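Local structure of endolysin (Clostridium phage phictp1, 5A6S) at residues M1-Q13 with T27-N41. The protein is a phage endolysin fragment, a truncated cell wall binding domain that probably helps direct the enzyme to the wall of its clostridial host. The protein carries 1 engineered substitution. Numbering follows the deposited sequence.
Engineered in segment 1-13: Met1 (natural residue Val).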
ATOM      1  N   MET B   1       5.002  16.502 -17.441  1.00 41.57           N
ATOM      2  CA  MET B   1       5.209  16.016 -16.068  1.00 37.65           C
ATOM      3  C   MET B   1       6.475  15.204 -16.090  1.00 30.85           C
ATOM      4  O   MET B   1       6.675  14.373 -16.978  1.00 36.10           O
ATOM      5  CB  MET B   1       3.985  15.155 -15.670  1.00 44.35           C
ATOM      6  CG  MET B   1       3.939  14.547 -14.269  1.00 44.98           C
ATOM      7  SD  MET B   1       2.504  13.389 -14.054  1.00 46.31           S
ATOM      8  CE  MET B   1       1.008  14.396 -14.100  1.00 45.42           C
ATOM      9  N   GLU B   2       7.313  15.363 -15.065  1.00 28.10           N
ATOM     10  CA  GLU B   2       8.597  14.704 -15.070  1.00 29.20           C
ATOM     11  C   GLU B   2       8.490  13.196 -14.780  1.00 27.53           C
ATOM     12  O   GLU B   2       9.246  12.406 -15.361  1.00 28.28           O
ATOM     13  CB  GLU B   2       9.487  15.328 -14.001  1.00 31.38           C
ATOM     14  CG  GLU B   2      10.858  14.691 -13.877  1.00 37.37           C
ATOM     15  CD  GLU B   2      11.841  15.172 -14.936  1.00 43.39           C
ATOM     16  OE1 GLU B   2      11.426  16.012 -15.770  1.00 47.71           O
ATOM     17  OE2 GLU B   2      13.013  14.735 -14.896  1.00 49.51           O
ATOM     18  N   ASN B   3       7.616  12.818 -13.833  1.00 23.50           N
ATOM     19  CA  ASN B   3       7.540  11.397 -13.420  1.00 21.69           C
ATOM     20  C   ASN B   3       6.113  11.016 -13.132  1.00 23.36           C
ATOM     21  O   ASN B   3       5.336  11.819 -12.554  1.00 19.47           O
ATOM     22  CB  ASN B   3       8.361  11.138 -12.147  1.00 22.53           C
ATOM     23  CG  ASN B   3       9.854  11.335 -12.306  1.00 24.43           C
ATOM     24  OD1 ASN B   3      10.561  10.616 -13.033  1.00 26.26           O
ATOM     25  ND2 ASN B   3      10.382  12.273 -11.509  1.00 27.18           N
ATOM     26  N   LEU B   4       5.775   9.769 -13.457  1.00 22.64           N
ATOM     27  CA  LEU B   4       4.494   9.179 -13.124  1.00 22.91           C
ATOM     28  C   LEU B   4       4.677   7.668 -12.898  1.00 22.82           C
ATOM     29  O   LEU B   4       5.461   7.018 -13.596  1.00 24.80           O
ATOM     30  CB  LEU B   4       3.522   9.409 -14.289  1.00 23.43           C
ATOM     31  CG  LEU B   4       2.112   8.946 -14.197  1.00 21.50           C
ATOM     32  CD1 LEU B   4       1.352   9.590 -13.058  1.00 20.73           C
ATOM     33  CD2 LEU B   4       1.396   9.253 -15.504  1.00 23.89           C
ATOM     34  N   VAL B   5       3.946   7.130 -11.908  1.00 21.18           N
ATOM     35  CA  VAL B   5       3.968   5.727 -11.587  1.00 19.64           C
ATOM     36  C   VAL B   5       2.605   5.103 -11.817  1.00 20.08           C
ATOM     37  O   VAL B   5       1.603   5.472 -11.231  1.00 22.10           O
ATOM     38  CB  VAL B   5       4.438   5.494 -10.150  1.00 19.71           C
ATOM     39  CG1 VAL B   5       4.684   4.014  -9.920  1.00 21.49           C
ATOM     40  CG2 VAL B   5       5.713   6.276  -9.867  1.00 20.31           C
ATOM     41  N   VAL B   6       2.609   4.066 -12.644  1.00 20.16           N
ATOM     42  CA  VAL B   6       1.432   3.266 -13.015  1.00 19.78           C
ATOM     43  C   VAL B   6       1.462   1.910 -12.292  1.00 17.51           C
ATOM     44  O   VAL B   6       2.517   1.256 -12.147  1.00 20.08           O
ATOM     45  CB  VAL B   6       1.386   2.955 -14.548  1.00 23.93           C
ATOM     46  CG1 VAL B   6       0.007   2.446 -14.964  1.00 22.84           C
ATOM     47  CG2 VAL B   6       1.692   4.175 -15.360  1.00 28.43           C
ATOM     48  N   TYR B   7       0.304   1.524 -11.821  1.00 19.60           N
ATOM     49  CA  TYR B   7       0.068   0.255 -11.128  1.00 19.72           C
ATOM     50  C   TYR B   7      -1.245  -0.352 -11.645  1.00 18.98           C
ATOM     51  O   TYR B   7      -2.129   0.367 -12.092  1.00 21.25           O
ATOM     52  CB  TYR B   7      -0.004   0.489  -9.625  1.00 18.57           C
ATOM     53  CG  TYR B   7      -1.126   1.370  -9.250  1.00 19.61           C
ATOM     54  CD1 TYR B   7      -2.382   0.861  -9.005  1.00 17.69           C
ATOM     55  CD2 TYR B   7      -0.978   2.751  -9.217  1.00 18.79           C
ATOM     56  CE1 TYR B   7      -3.401   1.689  -8.666  1.00 18.24           C
ATOM     57  CE2 TYR B   7      -2.001   3.577  -8.893  1.00 17.47           C
ATOM     58  CZ  TYR B   7      -3.200   3.077  -8.625  1.00 17.40           C
ATOM     59  OH  TYR B   7      -4.212   3.905  -8.339  1.00 21.40           O
ATOM     60  N   ASN B   8      -1.349  -1.681 -11.552  1.00 21.79           N
ATOM     61  CA  ASN B   8      -2.644  -2.350 -11.654  1.00 21.74           C
ATOM     62  C   ASN B   8      -3.274  -2.529 -10.262  1.00 22.96           C
ATOM     63  O   ASN B   8      -2.554  -2.617  -9.253  1.00 21.19           O
ATOM     64  CB  ASN B   8      -2.435  -3.726 -12.322  1.00 23.58           C
ATOM     65  CG  ASN B   8      -1.907  -3.593 -13.736  1.00 23.13           C
ATOM     66  OD1 ASN B   8      -2.643  -3.223 -14.671  1.00 26.05           O
ATOM     67  ND2 ASN B   8      -0.662  -3.857 -13.892  1.00 24.25           N
ATOM     68  N   ASP B   9      -4.596  -2.547 -10.201  1.00 22.81           N
ATOM     69  CA  ASP B   9      -5.337  -2.841  -8.959  1.00 22.90           C
ATOM     70  C   ASP B   9      -4.641  -3.911  -8.158  1.00 23.88           C
ATOM     71  O   ASP B   9      -4.272  -4.967  -8.702  1.00 22.44           O
ATOM     72  CB  ASP B   9      -6.685  -3.459  -9.296  1.00 24.76           C
ATOM     73  CG  ASP B   9      -7.748  -2.487  -9.675  1.00 27.10           C
ATOM     74  OD1 ASP B   9      -7.681  -1.253  -9.471  1.00 24.52           O
ATOM     75  OD2 ASP B   9      -8.767  -3.025 -10.161  1.00 26.83           O
ATOM     76  N   GLY B  10      -4.562  -3.743  -6.865  1.00 21.63           N
ATOM     77  CA  GLY B  10      -4.119  -4.819  -6.005  1.00 20.14           C
ATOM     78  C   GLY B  10      -2.823  -4.469  -5.281  1.00 21.16           C
ATOM     79  O   GLY B  10      -2.528  -3.248  -5.010  1.00 19.22           O
ATOM     80  N   ALA B  11      -2.055  -5.493  -4.958  1.00 17.60           N
ATOM     81  CA  ALA B  11      -0.871  -5.324  -4.086  1.00 19.51           C
ATOM     82  C   ALA B  11       0.149  -4.380  -4.675  1.00 19.96           C
ATOM     83  O   ALA B  11       0.815  -3.705  -3.954  1.00 17.51           O
ATOM     84  CB  ALA B  11      -0.179  -6.625  -3.781  1.00 19.60           C
ATOM     85  N   ASP B  12       0.332  -4.392  -5.995  1.00 18.91           N
ATOM     86  CA  ASP B  12       1.340  -3.499  -6.616  1.00 18.90           C
ATOM     87  C   ASP B  12       1.118  -1.966  -6.396  1.00 17.50           C
ATOM     88  O   ASP B  12       2.067  -1.219  -6.474  1.00 18.08           O
ATOM     89  CB  ASP B  12       1.403  -3.781  -8.135  1.00 19.48           C
ATOM     90  CG  ASP B  12       1.908  -5.207  -8.435  1.00 23.02           C
ATOM     91  OD1 ASP B  12       2.698  -5.778  -7.593  1.00 20.28           O
ATOM     92  OD2 ASP B  12       1.484  -5.732  -9.517  1.00 23.58           O
ATOM     93  N   GLN B  13      -0.100  -1.555  -6.199  1.00 18.56           N
ATOM     94  CA  GLN B  13      -0.423  -0.171  -5.861  1.00 18.45           C
ATOM     95  C   GLN B  13       0.411   0.257  -4.609  1.00 18.31           C
ATOM     96  O   GLN B  13       0.920   1.393  -4.564  1.00 17.72           O
ATOM     97  CB  GLN B  13      -1.847   0.073  -5.693  1.00 18.46           C
ATOM     98  CG  GLN B  13      -2.120   1.577  -5.380  1.00 21.66           C
ATOM     99  CD  GLN B  13      -3.554   1.942  -5.204  1.00 23.39           C
ATOM    100  OE1 GLN B  13      -4.401   1.111  -5.037  1.00 29.99           O
ATOM    101  NE2 GLN B  13      -3.812   3.214  -5.167  1.00 30.60           N
ATOM    102  N   THR B  27       0.638   8.947  -8.933  1.00 19.89           N
ATOM    103  CA  THR B  27       0.437   7.552  -9.424  1.00 17.69           C
ATOM    104  C   THR B  27      -0.807   7.565 -10.246  1.00 17.58           C
ATOM    105  O   THR B  27      -1.660   8.424 -10.108  1.00 18.32           O
ATOM    106  CB  THR B  27       0.194   6.565  -8.264  1.00 17.55           C
ATOM    107  OG1 THR B  27      -0.998   6.936  -7.544  1.00 17.33           O
ATOM    108  CG2 THR B  27       1.431   6.550  -7.307  1.00 20.09           C
ATOM    109  N   ILE B  28      -0.942   6.567 -11.109  1.00 18.26           N
ATOM    110  CA  ILE B  28      -2.170   6.418 -11.822  1.00 18.87           C
ATOM    111  C   ILE B  28      -2.472   4.914 -11.962  1.00 17.16           C
ATOM    112  O   ILE B  28      -1.560   4.100 -12.230  1.00 19.97           O
ATOM    113  CB  ILE B  28      -2.099   7.124 -13.213  1.00 21.67           C
ATOM    114  CG1 ILE B  28      -3.445   7.065 -13.927  1.00 21.84           C
ATOM    115  CG2 ILE B  28      -0.992   6.464 -13.987  1.00 21.50           C
ATOM    116  CD1 ILE B  28      -3.674   8.010 -15.142  1.00 23.21           C
ATOM    117  N   ASN B  29      -3.746   4.590 -11.778  1.00 15.71           N
ATOM    118  CA  ASN B  29      -4.291   3.260 -12.039  1.00 19.65           C
ATOM    119  C   ASN B  29      -4.259   3.008 -13.565  1.00 19.69           C
ATOM    120  O   ASN B  29      -4.821   3.778 -14.306  1.00 20.80           O
ATOM    121  CB  ASN B  29      -5.679   3.122 -11.492  1.00 19.23           C
ATOM    122  CG  ASN B  29      -6.149   1.652 -11.429  1.00 23.34           C
ATOM    123  OD1 ASN B  29      -5.988   0.859 -12.412  1.00 20.45           O
ATOM    124  ND2 ASN B  29      -6.730   1.301 -10.300  1.00 22.74           N
ATOM    125  N   ASN B  30      -3.516   1.993 -13.956  1.00 20.25           N
ATOM    126  CA  ASN B  30      -3.481   1.445 -15.329  1.00 24.52           C
ATOM    127  C   ASN B  30      -4.812   1.266 -16.044  1.00 25.25           C
ATOM    128  O   ASN B  30      -4.828   1.359 -17.264  1.00 25.94           O
ATOM    129  CB  ASN B  30      -2.739   0.093 -15.359  1.00 24.61           C
ATOM    130  CG  ASN B  30      -2.182  -0.284 -16.791  1.00 28.55           C
ATOM    131  OD1 ASN B  30      -1.858   0.558 -17.650  1.00 30.95           O
ATOM    132  ND2 ASN B  30      -2.037  -1.567 -16.997  1.00 23.50           N
ATOM    133  N   ALA B  31      -5.903   1.072 -15.330  1.00 24.70           N
ATOM    134  CA  ALA B  31      -7.237   0.991 -15.953  1.00 26.56           C
ATOM    135  C   ALA B  31      -7.754   2.330 -16.477  1.00 26.27           C
ATOM    136  O   ALA B  31      -8.693   2.367 -17.273  1.00 25.13           O
ATOM    137  CB  ALA B  31      -8.238   0.392 -14.986  1.00 27.27           C
ATOM    138  N   ARG B  32      -7.099   3.440 -16.115  1.00 23.96           N
ATOM    139  CA  ARG B  32      -7.568   4.718 -16.480  1.00 21.41           C
ATOM    140  C   ARG B  32      -7.029   5.074 -17.856  1.00 22.84           C
ATOM    141  O   ARG B  32      -5.842   4.946 -18.132  1.00 25.03           O
ATOM    142  CB  ARG B  32      -7.156   5.802 -15.453  1.00 20.92           C
ATOM    143  CG  ARG B  32      -7.883   5.675 -14.135  1.00 20.92           C
ATOM    144  CD  ARG B  32      -7.167   6.537 -13.050  1.00 18.71           C
ATOM    145  NE  ARG B  32      -7.641   6.176 -11.780  1.00 18.58           N
ATOM    146  CZ  ARG B  32      -6.941   6.340 -10.664  1.00 19.12           C
ATOM    147  NH1 ARG B  32      -5.771   6.950 -10.671  1.00 19.70           N
ATOM    148  NH2 ARG B  32      -7.439   5.894  -9.550  1.00 20.37           N
ATOM    149  N   LYS B  33      -7.935   5.512 -18.721  1.00 26.17           N
ATOM    150  CA  LYS B  33      -7.557   5.843 -20.108  1.00 30.22           C
ATOM    151  C   LYS B  33      -6.913   7.254 -20.117  1.00 26.65           C
ATOM    152  O   LYS B  33      -7.586   8.255 -19.983  1.00 33.19           O
ATOM    153  CB  LYS B  33      -8.786   5.766 -21.004  1.00 36.50           C
ATOM    154  CG  LYS B  33      -8.438   5.706 -22.483  1.00 51.67           C
ATOM    155  CD  LYS B  33      -9.654   6.044 -23.371  1.00 59.83           C
ATOM    156  CE  LYS B  33      -9.681   7.520 -23.808  1.00 65.04           C
ATOM    157  NZ  LYS B  33      -8.744   7.772 -24.944  1.00 67.45           N
ATOM    158  N   PHE B  34      -5.619   7.300 -20.313  1.00 29.44           N
ATOM    159  CA  PHE B  34      -4.842   8.510 -20.055  1.00 28.12           C
ATOM    160  C   PHE B  34      -3.827   8.709 -21.157  1.00 26.84           C
ATOM    161  O   PHE B  34      -3.253   7.755 -21.705  1.00 31.31           O
ATOM    162  CB  PHE B  34      -4.187   8.338 -18.683  1.00 26.06           C
ATOM    163  CG  PHE B  34      -3.258   9.454 -18.260  1.00 25.23           C
ATOM    164  CD1 PHE B  34      -3.748  10.605 -17.716  1.00 26.83           C
ATOM    165  CD2 PHE B  34      -1.919   9.301 -18.390  1.00 25.36           C
ATOM    166  CE1 PHE B  34      -2.880  11.639 -17.345  1.00 27.10           C
ATOM    167  CE2 PHE B  34      -1.039  10.297 -17.993  1.00 25.40           C
ATOM    168  CZ  PHE B  34      -1.527  11.468 -17.467  1.00 26.09           C
ATOM    169  N   ASP B  35      -3.527   9.977 -21.416  1.00 34.13           N
ATOM    170  CA  ASP B  35      -2.492  10.402 -22.378  1.00 35.57           C
ATOM    171  C   ASP B  35      -1.134  10.553 -21.716  1.00 30.20           C
ATOM    172  O   ASP B  35      -0.865  11.521 -21.021  1.00 35.47           O
ATOM    173  CB  ASP B  35      -2.938  11.726 -23.073  1.00 38.91           C
ATOM    174  CG  ASP B  35      -1.861  12.343 -23.939  1.00 40.00           C
ATOM    175  OD1 ASP B  35      -0.865  11.661 -24.244  1.00 39.71           O
ATOM    176  OD2 ASP B  35      -1.995  13.575 -24.255  1.00 49.53           O
ATOM    177  N   TYR B  36      -0.288   9.582 -21.962  1.00 29.84           N
ATOM    178  CA  TYR B  36       1.050   9.530 -21.423  1.00 30.81           C
ATOM    179  C   TYR B  36       2.139  10.261 -22.262  1.00 34.84           C
ATOM    180  O   TYR B  36       3.309  10.265 -21.869  1.00 32.92           O
ATOM    181  CB  TYR B  36       1.432   8.060 -21.267  1.00 29.19           C
ATOM    182  CG  TYR B  36       0.677   7.226 -20.231  1.00 30.15           C
ATOM    183  CD1 TYR B  36      -0.508   6.540 -20.551  1.00 27.54           C
ATOM    184  CD2 TYR B  36       1.169   7.072 -18.922  1.00 30.76           C
ATOM    185  CE1 TYR B  36      -1.161   5.755 -19.633  1.00 27.11           C
ATOM    186  CE2 TYR B  36       0.503   6.275 -17.991  1.00 23.46           C
ATOM    187  CZ  TYR B  36      -0.641   5.639 -18.336  1.00 25.61           C
ATOM    188  OH  TYR B  36      -1.289   4.852 -17.436  1.00 23.08           O
ATOM    189  N   SER B  37       1.776  10.872 -23.406  1.00 41.42           N
ATOM    190  CA  SER B  37       2.774  11.388 -24.376  1.00 42.63           C
ATOM    191  C   SER B  37       3.657  12.536 -23.846  1.00 45.69           C
ATOM    192  O   SER B  37       4.727  12.774 -24.346  1.00 55.37           O
ATOM    193  CB  SER B  37       2.075  11.909 -25.657  1.00 35.75           C
ATOM    194  OG  SER B  37       1.133  12.929 -25.309  1.00 33.28           O
ATOM    195  N   ASN B  38       3.169  13.244 -22.863  1.00 46.39           N
ATOM    196  CA  ASN B  38       3.854  14.390 -22.286  1.00 57.89           C
ATOM    197  C   ASN B  38       4.423  14.054 -20.884  1.00 52.91           C
ATOM    198  O   ASN B  38       4.509  14.940 -20.003  1.00 45.32           O
ATOM    199  CB  ASN B  38       2.844  15.549 -22.174  1.00 63.87           C
ATOM    200  CG  ASN B  38       1.450  15.055 -21.766  1.00 69.09           C
ATOM    201  OD1 ASN B  38       1.302  13.890 -21.319  1.00 64.52           O
ATOM    202  ND2 ASN B  38       0.417  15.896 -21.977  1.00 60.92           N
ATOM    203  N   VAL B  39       4.804  12.783 -20.679  1.00 42.20           N
ATOM    204  CA  VAL B  39       5.432  12.408 -19.418  1.00 35.86           C
ATOM    205  C   VAL B  39       6.826  12.017 -19.716  1.00 33.94           C
ATOM    206  O   VAL B  39       7.068  11.163 -20.534  1.00 37.60           O
ATOM    207  CB  VAL B  39       4.670  11.252 -18.663  1.00 34.52           C
ATOM    208  CG1 VAL B  39       5.449  10.791 -17.443  1.00 30.45           C
ATOM    209  CG2 VAL B  39       3.313  11.753 -18.271  1.00 31.24           C
ATOM    210  N   LYS B  40       7.773  12.590 -19.005  1.00 34.48           N
ATOM    211  CA  LYS B  40       9.168  12.321 -19.296  1.00 37.97           C
ATOM    212  C   LYS B  40       9.571  10.889 -18.895  1.00 36.53           C
ATOM    213  O   LYS B  40      10.149  10.156 -19.694  1.00 27.28           O
ATOM    214  CB  LYS B  40      10.039  13.339 -18.577  1.00 46.29           C
ATOM    215  CG  LYS B  40      11.457  13.450 -19.109  1.00 57.31           C
ATOM    216  CD  LYS B  40      11.550  14.474 -20.246  1.00 69.04           C
ATOM    217  CE  LYS B  40      12.991  14.928 -20.505  1.00 76.34           C
ATOM    218  NZ  LYS B  40      13.996  13.811 -20.537  1.00 81.58           N
ATOM    219  N   ASN B  41       9.241  10.504 -17.662  1.00 29.22           N
ATOM    220  CA  ASN B  41       9.543   9.175 -17.115  1.00 29.48           C
ATOM    221  C   ASN B  41       8.258   8.501 -16.618  1.00 27.31           C
ATOM    222  O   ASN B  41       7.590   8.943 -15.658  1.00 27.06           O
ATOM    223  CB  ASN B  41      10.590   9.231 -15.984  1.00 28.68           C
ATOM    224  CG  ASN B  41      11.846  10.038 -16.343  1.00 32.49           C
ATOM    225  OD1 ASN B  41      12.040  11.151 -15.864  1.00 37.59           O
ATOM    226  ND2 ASN B  41      12.708   9.465 -17.130  1.00 30.42           N
TER
HETATM  227  O   HOH W   1      -4.022   6.560  -8.306  1.00 18.51           O
HETATM  228  O   HOH W   2      -6.803   2.735  -7.572  1.00 21.81           O
HETATM  229  O   HOH W   3      -6.070  -1.793 -12.554  1.00 21.98           O
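Tyr7 lays its ring across the backbone of Asn29, whose CA makes a CH-pi contact 3.9 Å from the ring centroid. From CB the ring leaves between the backbone N and the carbonyl carbon (chi1 62°), which swings it over the neighbouring strand. CD2 and CE2 pass the carbonyl of Ile28, CE1 meets the side-chain ND2 of Asn29, and Tyr7 CZ sits 3.5 Å from Asn29 N. Gln13 CG lies on the opposite face. At the tip, OH hydrogen-bonds two waters in the ring plane: one also holds Thr27 OG1, itself bonded to Glu17, and Arg32 NH1, whose guanidinium salt-bridges an acidic side chain of a neighbouring chain; the other holds Asn29 ND2. Strands 3-7 and 27-29 are parallel neighbours, joined through helix 11-23 as a beta-alpha-beta unit; the backbone hydrogen bonds Ile28 N to Val5 O (2.8 Å) and Tyr7 N to Ile28 O tie them. At the end of strand 27-29, Asn29 ND2 hydrogen-bonds Asp9 OD1 at 2.8 Å, on its anti side. Asn30 ND2 gives an almost straight bond (168°) to Asn8 OD1 and another to Gln51 O. On the sheet face bearing Val6 and Ile28, Val6 CG2 touches Tyr36 CE2 at 3.6 Å.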